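Mannan endo-1,4-beta-mannosidase (PDB 4OOU) hydrolyses internal beta-1,4-mannosidic linkages in mannans, galactomannans and glucomannans, releasing mannobiose, mannotriose and mannotetraose from beta-1,4-mannan. Local coordinates at residues A93-S96 and H97-T101; S154-N158 and A159-M163; M163-A166 and L167-K170; W224-S227 and A228-A232. One frame throughout, in Å; residues are numbered along the deposited sequence.

Overall arrangement
The four contacts come in chain order through one flank of the TIM barrel typical of glycoside hydrolase family 5. Contact 1 is a beta hairpin outside the barrel sheet, its centre about 26 Å from the chain's centre. Contacts 2 and 3 lie along helix 149-167, their centres 12 Å apart, and share Met163; contact 3 runs off the helix end toward strand 173-177. Contact 4 belongs to helix 215-232, its centre 10 Å from that of contact 2. The hairpin binds to contact 2 through Ser154 and Asn158, while Lys168 of contact 3 reaches Ala232 of contact 4. Ile156 and Leu160 of contact 2 pack on contact 4, so helix 149-167 bridges the hairpin and helix 215-232.

Contact 1: residues A93-S96 and H97-T101; sequences AFDS and HGFVT
Asp95 folds its carboxylate back over the turn that starts with it, and Val100 lays a methyl on the ring of Phe94. The Asp95 CG sits between the backbone N and the carbonyl carbon (chi1 68°), which swings OD1 in over the backbone of the following residues. There OD1 accepts from Phe99 N at 3.1 Å, the donor standing above the carboxylate plane and the N-H pointing fairly straight at it (164°). His97 N approaches the same oxygen, but its bond is weak because of the poor angle. The other oxygen, OD2, rests 3.3 Å from Phe99 CB, with carboxylate and phenyl planes 39° apart. This is a short beta hairpin closed by a type I turn plus G1 bulge: the turn from Asp95 to Gly98 joins strands 93-94 and 100-102, and its bond runs from Gly98 N to Asp95 O at 3.0 Å. Gly98, the bulge residue, takes the positive-phi conformation that glycine tolerates readily. Flanking the turn, Asp95 N bonds to Phe99 O, and Thr101 N to Ala93 O, each at 2.8 Å, on either side of the non-hydrogen-bonded pair Phe94 and Val100. On that pair's shared face Val100 CG2 lies 3.8 Å from the centroid of the Phe94 ring, a CH-pi contact displaced toward the CE2 side. Ser154 and Asn158 of helix 149-167 bond to the backbone N and O of Val100, and Phe99 touches the substrate-binding residues Ser150 and Lys151.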
# COMPACT_ATOMS: atom_id res chain seq x y z
N ALA A 93 17.37 11.05 2.16
CA ALA A 93 18.82 11.32 2.09
C ALA A 93 19.55 10.88 3.38
O ALA A 93 19.12 11.24 4.49
CB ALA A 93 19.09 12.79 1.78
N PHE A 94 20.63 10.10 3.19
CA PHE A 94 21.49 9.60 4.28
C PHE A 94 22.86 10.24 4.29
O PHE A 94 23.48 10.41 3.24
CB PHE A 94 21.72 8.08 4.14
CG PHE A 94 20.49 7.24 4.41
CD1 PHE A 94 19.67 6.83 3.38
CD2 PHE A 94 20.15 6.87 5.72
CE1 PHE A 94 18.56 6.08 3.63
CE2 PHE A 94 19.03 6.10 5.97
CZ PHE A 94 18.24 5.71 4.93
N ASP A 95 23.36 10.56 5.48
CA ASP A 95 24.78 10.97 5.63
C ASP A 95 25.69 9.74 5.60
O ASP A 95 25.21 8.62 5.58
CB ASP A 95 24.99 11.76 6.93
CG ASP A 95 24.81 10.91 8.17
OD1 ASP A 95 25.16 9.71 8.20
OD2 ASP A 95 24.33 11.48 9.15
N SER A 96 26.99 9.97 5.65
CA SER A 96 27.98 8.88 5.59
C SER A 96 27.87 7.86 6.74
O SER A 96 28.25 6.70 6.55
CB SER A 96 29.40 9.45 5.55
OG SER A 96 29.50 10.56 6.43
N HIS A 97 27.37 8.28 7.91
CA HIS A 97 27.19 7.37 9.05
C HIS A 97 25.87 6.56 8.98
O HIS A 97 25.60 5.73 9.86
CB HIS A 97 27.22 8.10 10.40
CG HIS A 97 28.26 9.18 10.51
ND1 HIS A 97 29.61 8.93 10.38
CD2 HIS A 97 28.14 10.51 10.76
CE1 HIS A 97 30.28 10.06 10.53
NE2 HIS A 97 29.41 11.03 10.75
N GLY A 98 25.04 6.81 7.97
CA GLY A 98 23.77 6.10 7.81
C GLY A 98 22.61 6.67 8.62
O GLY A 98 21.74 5.93 9.06
N PHE A 99 22.60 7.99 8.79
CA PHE A 99 21.54 8.69 9.48
C PHE A 99 20.87 9.55 8.43
O PHE A 99 21.52 10.04 7.51
CB PHE A 99 22.10 9.57 10.61
CG PHE A 99 22.48 8.80 11.85
CD1 PHE A 99 23.64 8.04 11.89
CD2 PHE A 99 21.66 8.81 12.97
CE1 PHE A 99 23.97 7.30 13.02
CE2 PHE A 99 21.98 8.08 14.11
CZ PHE A 99 23.14 7.33 14.14
N VAL A 100 19.55 9.71 8.54
CA VAL A 100 18.80 10.49 7.54
C VAL A 100 19.00 11.96 7.83
O VAL A 100 18.77 12.41 8.95
CB VAL A 100 17.30 10.10 7.50
CG1 VAL A 100 16.44 11.20 6.88
CG2 VAL A 100 17.11 8.82 6.70
N THR A 101 19.46 12.70 6.83
CA THR A 101 19.61 14.17 6.95
C THR A 101 18.36 14.86 6.53
O THR A 101 18.03 15.92 7.05
CB THR A 101 20.76 14.75 6.08
OG1 THR A 101 20.48 14.57 4.68
CG2 THR A 101 22.06 14.09 6.41

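Contact 2: residues S154-N158 and A159-M163; sequences SYINN and ALTPM
Midway along helix 149-167, one of the helices packed round the strands of the TIM barrel, the backbone widens into a pi-type turn just before a proline, and Tyr155 packs against the turn that follows. Tyr155 O accepts two amides, Ala159 N and Leu160 N, both at 3.0 Å; the second spans five residues, and its N-H points the straighter (161°). Ile156 O takes Thr161 N at 2.8 Å, again five residues on. Pro162 brings no N-H to the next turn, so its CD methylene instead lies 3.2 Å from Asn157 O, and the helix kinks here: the axes of 154-158 and 159-163 differ by 32°. Among the side chains, the Tyr155 ring is swung over the later turn by a chi1 of 170°, with CG opposite the backbone N. Leu160 CB comes over one ring face, 4.2 Å from the centroid, as a CH-pi contact, and Leu160 CD1 reaches Tyr155 OH at 3.6 Å. Ala159 CB meets the ring obliquely near CD1 and CE1, and Met163 CE, brought round by the bend in its chain, approaches Tyr155 OH. That hydroxyl hydrogen-bonds to His85 NE2, while Phe132 also meets the ring. Leu160 and Ile156 in turn face helix 215-232 through Ile225, Ile229 and Ala228. The two i+5 bonds are those of a pi-bulge, and Pro162 adds a proline kink, in a helix of the barrel's outer layer.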
# COMPACT_ATOMS: atom_id res chain seq x y z
N SER A 154 16.00 9.11 12.96
CA SER A 154 16.48 10.16 12.09
C SER A 154 15.56 10.18 10.90
O SER A 154 15.17 11.26 10.43
CB SER A 154 17.95 9.98 11.69
OG SER A 154 18.19 8.71 11.15
N TYR A 155 15.18 8.99 10.44
CA TYR A 155 14.24 8.91 9.30
C TYR A 155 12.96 9.63 9.68
O TYR A 155 12.49 10.51 8.97
CB TYR A 155 13.92 7.48 8.88
CG TYR A 155 12.77 7.44 7.88
CD1 TYR A 155 12.89 7.99 6.60
CD2 TYR A 155 11.54 6.85 8.21
CE1 TYR A 155 11.84 7.97 5.69
CE2 TYR A 155 10.49 6.84 7.31
CZ TYR A 155 10.64 7.39 6.04
OH TYR A 155 9.58 7.36 5.15
N ILE A 156 12.43 9.26 10.82
CA ILE A 156 11.18 9.81 11.29
C ILE A 156 11.25 11.33 11.37
O ILE A 156 10.37 12.02 10.85
CB ILE A 156 10.78 9.19 12.64
CG1 ILE A 156 10.35 7.73 12.40
CG2 ILE A 156 9.64 9.97 13.29
CD1 ILE A 156 10.32 6.82 13.60
N ASN A 157 12.31 11.84 11.98
CA ASN A 157 12.34 13.25 12.39
C ASN A 157 12.70 14.17 11.27
O ASN A 157 12.07 15.23 11.09
CB ASN A 157 13.25 13.41 13.60
CG ASN A 157 12.71 12.66 14.82
OD1 ASN A 157 11.51 12.34 14.89
ND2 ASN A 157 13.58 12.33 15.76
N ASN A 158 13.66 13.73 10.47
CA ASN A 158 14.20 14.52 9.39
C ASN A 158 13.58 14.33 8.02
O ASN A 158 13.86 15.10 7.07
CB ASN A 158 15.69 14.23 9.28
CG ASN A 158 16.45 14.78 10.44
OD1 ASN A 158 16.04 15.78 11.06
ND2 ASN A 158 17.56 14.14 10.76
N ALA A 159 12.75 13.29 7.88
CA ALA A 159 12.05 13.09 6.63
C ALA A 159 10.57 12.94 6.89
O ALA A 159 9.78 13.75 6.43
CB ALA A 159 12.61 11.88 5.90
N LEU A 160 10.17 11.94 7.68
CA LEU A 160 8.76 11.48 7.64
C LEU A 160 7.75 12.43 8.29
O LEU A 160 6.81 12.85 7.64
CB LEU A 160 8.64 10.07 8.22
CG LEU A 160 7.23 9.49 8.15
CD1 LEU A 160 6.88 9.17 6.72
CD2 LEU A 160 7.12 8.27 9.06
N THR A 161 7.94 12.74 9.57
CA THR A 161 7.14 13.75 10.23
C THR A 161 6.98 15.00 9.30
O THR A 161 5.86 15.45 9.05
CB THR A 161 7.73 14.08 11.61
OG1 THR A 161 7.75 12.90 12.43
CG2 THR A 161 6.90 15.12 12.29
N PRO A 162 8.08 15.52 8.76
CA PRO A 162 7.87 16.68 7.87
C PRO A 162 7.05 16.37 6.61
O PRO A 162 6.28 17.24 6.14
CB PRO A 162 9.29 17.14 7.51
CG PRO A 162 10.24 16.28 8.27
CD PRO A 162 9.48 15.40 9.21
N MET A 163 7.21 15.17 6.06
CA MET A 163 6.36 14.75 4.93
C MET A 163 4.88 14.66 5.34
O MET A 163 3.99 15.13 4.64
CB MET A 163 6.81 13.39 4.39
CG MET A 163 8.07 13.40 3.56
SD MET A 163 8.32 11.70 2.99
CE MET A 163 9.57 11.28 4.16

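Contact 3: residues M163-A166 and L167-K170; sequences MVNA and LKSK
Lys168 reaches back along the last turn of helix 149-167 to Asn165, where its NZ donates to Asn165 OD1 at 3.1 Å. The bond is well aimed: NZ lies in the carbonyl plane of the amide, with a C=O...donor angle of 157°. The lysine CG takes the position between the backbone N and the carbonyl carbon (chi1 65°), and from there the chain runs extended beside the asparagine, both pointing the same way. NZ also bonds to Ala232 O, at the end of helix 215-232. In the backbone, Leu167 N is held by Met163 O at 3.1 Å and only weakly by Val164 O at 3.3 Å; a type I turn from Leu167 to Lys170 then leads away, with Lys170 N bonded to Leu167 O. Leu167 CB and CG lie over Met163 O; its side chain packs outward on Leu117 of helix 109-122 and on Leu173 and Trp176, while Val164 packs on Ala232. One ammonium thus bridges Asn165 OD1 and the carbonyl of Ala232, linking the ends of helices 149-167 and 215-232, where the helix dipole would probably favour a positive charge.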
# COMPACT_ATOMS: atom_id res chain seq x y z
N MET A 163 7.21 15.17 6.06
CA MET A 163 6.36 14.75 4.93
C MET A 163 4.88 14.66 5.34
O MET A 163 3.99 15.13 4.64
CB MET A 163 6.81 13.39 4.39
CG MET A 163 8.07 13.40 3.56
SD MET A 163 8.32 11.70 2.99
CE MET A 163 9.57 11.28 4.16
N VAL A 164 4.63 14.07 6.50
CA VAL A 164 3.26 13.92 6.96
C VAL A 164 2.64 15.28 7.19
O VAL A 164 1.47 15.49 6.86
CB VAL A 164 3.16 13.11 8.27
CG1 VAL A 164 1.69 12.85 8.59
CG2 VAL A 164 3.92 11.78 8.16
N ASN A 165 3.40 16.21 7.77
CA ASN A 165 2.80 17.48 8.19
C ASN A 165 2.46 18.35 7.01
O ASN A 165 1.47 19.08 7.03
CB ASN A 165 3.68 18.19 9.22
CG ASN A 165 3.45 17.67 10.62
OD1 ASN A 165 2.30 17.63 11.06
ND2 ASN A 165 4.51 17.22 11.31
N ALA A 166 3.25 18.23 5.94
CA ALA A 166 2.98 19.00 4.73
C ALA A 166 1.86 18.40 3.90
O ALA A 166 1.17 19.11 3.22
CB ALA A 166 4.24 19.15 3.91
N LEU A 167 1.66 17.09 3.95
CA LEU A 167 0.72 16.46 3.02
C LEU A 167 -0.65 16.07 3.62
O LEU A 167 -1.55 15.59 2.88
CB LEU A 167 1.39 15.24 2.40
CG LEU A 167 2.71 15.41 1.65
CD1 LEU A 167 3.13 14.01 1.19
CD2 LEU A 167 2.65 16.38 0.48
N LYS A 168 -0.80 16.27 4.92
CA LYS A 168 -1.97 15.79 5.65
C LYS A 168 -3.23 16.64 5.46
O LYS A 168 -4.27 16.31 5.98
CB LYS A 168 -1.65 15.75 7.14
CG LYS A 168 -1.38 17.12 7.72
CD LYS A 168 -1.37 17.04 9.23
CE LYS A 168 -1.24 18.43 9.85
NZ LYS A 168 -0.69 18.29 11.22
N SER A 169 -3.14 17.75 4.77
CA SER A 169 -4.32 18.55 4.52
C SER A 169 -4.82 18.25 3.12
O SER A 169 -5.68 18.95 2.60
CB SER A 169 -3.98 20.03 4.66
OG SER A 169 -2.84 20.34 3.86
N LYS A 170 -4.28 17.20 2.51
CA LYS A 170 -4.51 16.90 1.11
C LYS A 170 -5.48 15.72 0.95
O LYS A 170 -5.13 14.55 1.17
CB LYS A 170 -3.17 16.69 0.39
CG LYS A 170 -2.82 17.84 -0.54
CD LYS A 170 -1.46 18.44 -0.29
CE LYS A 170 -1.26 19.62 -1.22
NZ LYS A 170 -0.45 20.72 -0.65

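Contact 4: residues W224-S227 and A228-A232; sequences WISS and AIHNA
This is a contact between successive turns of one helix: residues 224-232 form the C-terminal half of helix 215-232, which packs on helix 149-167 in the outer helical layer of the TIM barrel. Regular four-residue backbone bonds build it. His230 N meets Ser226 O at 2.9 Å almost in line (N-H...O 176°), Asn231 N meets Ser227 O at 2.8 Å, and Ile229 N meets Ile225 O at 3.2 Å; Ala228 N bonds Trp224 O at 3.3 Å and, weakly, Ile225 O. On the side facing helix 149-167, Ile225 CG2 and Ile229 CD1 come within 4.2 Å of each other, one turn apart, and Ala228 packs on Ile156. Trp224, at the start of the segment, touches the substrate-binding residue Glu149 and makes a cation-pi contact with Lys269. The polar side chains turn elsewhere. Ser226 OG, set opposite its own backbone N (chi1 179°), leans along the helix to the imidazole of the residue four on, and both it and His230 NE2 are hydrogen-bonded to Ile273 O. Ser227 OG bonds to Asn271 OD1, so two serine hydroxyls and a histidine of this buried stretch find partners in the loop region around 271-273. The imidazole meets the hydroxyl obliquely, with Ser226 OG lying 3.0 Å from His230 CD2.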
# COMPACT_ATOMS: atom_id res chain seq x y z
N TRP A 224 6.80 1.53 14.80
CA TRP A 224 7.36 2.85 15.05
C TRP A 224 6.96 3.82 13.96
O TRP A 224 6.64 4.98 14.24
CB TRP A 224 8.88 2.82 15.13
CG TRP A 224 9.41 2.27 16.40
CD1 TRP A 224 8.91 1.23 17.09
CD2 TRP A 224 10.57 2.71 17.11
NE1 TRP A 224 9.68 0.98 18.19
CE2 TRP A 224 10.71 1.87 18.23
CE3 TRP A 224 11.52 3.73 16.91
CZ2 TRP A 224 11.75 2.01 19.17
CZ3 TRP A 224 12.56 3.88 17.85
CH2 TRP A 224 12.67 3.02 18.96
N ILE A 225 6.99 3.36 12.70
CA ILE A 225 6.72 4.27 11.60
C ILE A 225 5.27 4.74 11.56
O ILE A 225 5.01 5.94 11.41
CB ILE A 225 7.15 3.67 10.27
CG1 ILE A 225 8.68 3.55 10.23
CG2 ILE A 225 6.72 4.56 9.11
CD1 ILE A 225 9.19 2.69 9.09
N SER A 226 4.32 3.81 11.72
CA SER A 226 2.89 4.15 11.83
C SER A 226 2.66 5.09 13.00
O SER A 226 1.88 6.06 12.91
CB SER A 226 2.08 2.89 12.06
OG SER A 226 0.70 3.17 12.18
N SER A 227 3.33 4.81 14.11
CA SER A 227 3.07 5.59 15.28
C SER A 227 3.30 7.04 14.93
O SER A 227 2.53 7.90 15.36
CB SER A 227 3.91 5.18 16.48
OG SER A 227 3.64 6.10 17.54
N ALA A 228 4.34 7.32 14.16
CA ALA A 228 4.79 8.68 13.98
C ALA A 228 3.95 9.41 12.92
O ALA A 228 3.72 10.65 13.00
CB ALA A 228 6.27 8.71 13.63
N ILE A 229 3.49 8.65 11.93
CA ILE A 229 2.48 9.17 11.01
C ILE A 229 1.20 9.58 11.77
O ILE A 229 0.68 10.68 11.61
CB ILE A 229 2.09 8.13 9.94
CG1 ILE A 229 3.32 7.72 9.11
CG2 ILE A 229 0.98 8.71 9.06
CD1 ILE A 229 3.11 6.56 8.16
N HIS A 230 0.69 8.66 12.59
CA HIS A 230 -0.48 8.97 13.38
C HIS A 230 -0.19 10.15 14.31
O HIS A 230 -1.01 11.03 14.43
CB HIS A 230 -0.97 7.75 14.17
CG HIS A 230 -1.50 6.63 13.32
ND1 HIS A 230 -2.52 6.80 12.41
CD2 HIS A 230 -1.16 5.31 13.27
CE1 HIS A 230 -2.78 5.64 11.83
NE2 HIS A 230 -1.98 4.72 12.34
N ASN A 231 0.99 10.17 14.95
CA ASN A 231 1.36 11.32 15.81
C ASN A 231 1.17 12.66 15.08
O ASN A 231 0.65 13.63 15.63
CB ASN A 231 2.82 11.24 16.33
CG ASN A 231 3.04 10.17 17.41
OD1 ASN A 231 4.12 9.60 17.51
ND2 ASN A 231 2.01 9.87 18.18
N ALA A 232 1.58 12.69 13.82
CA ALA A 232 1.59 13.91 13.05
C ALA A 232 0.23 14.22 12.43
O ALA A 232 -0.17 15.39 12.34
CB ALA A 232 2.67 13.81 11.95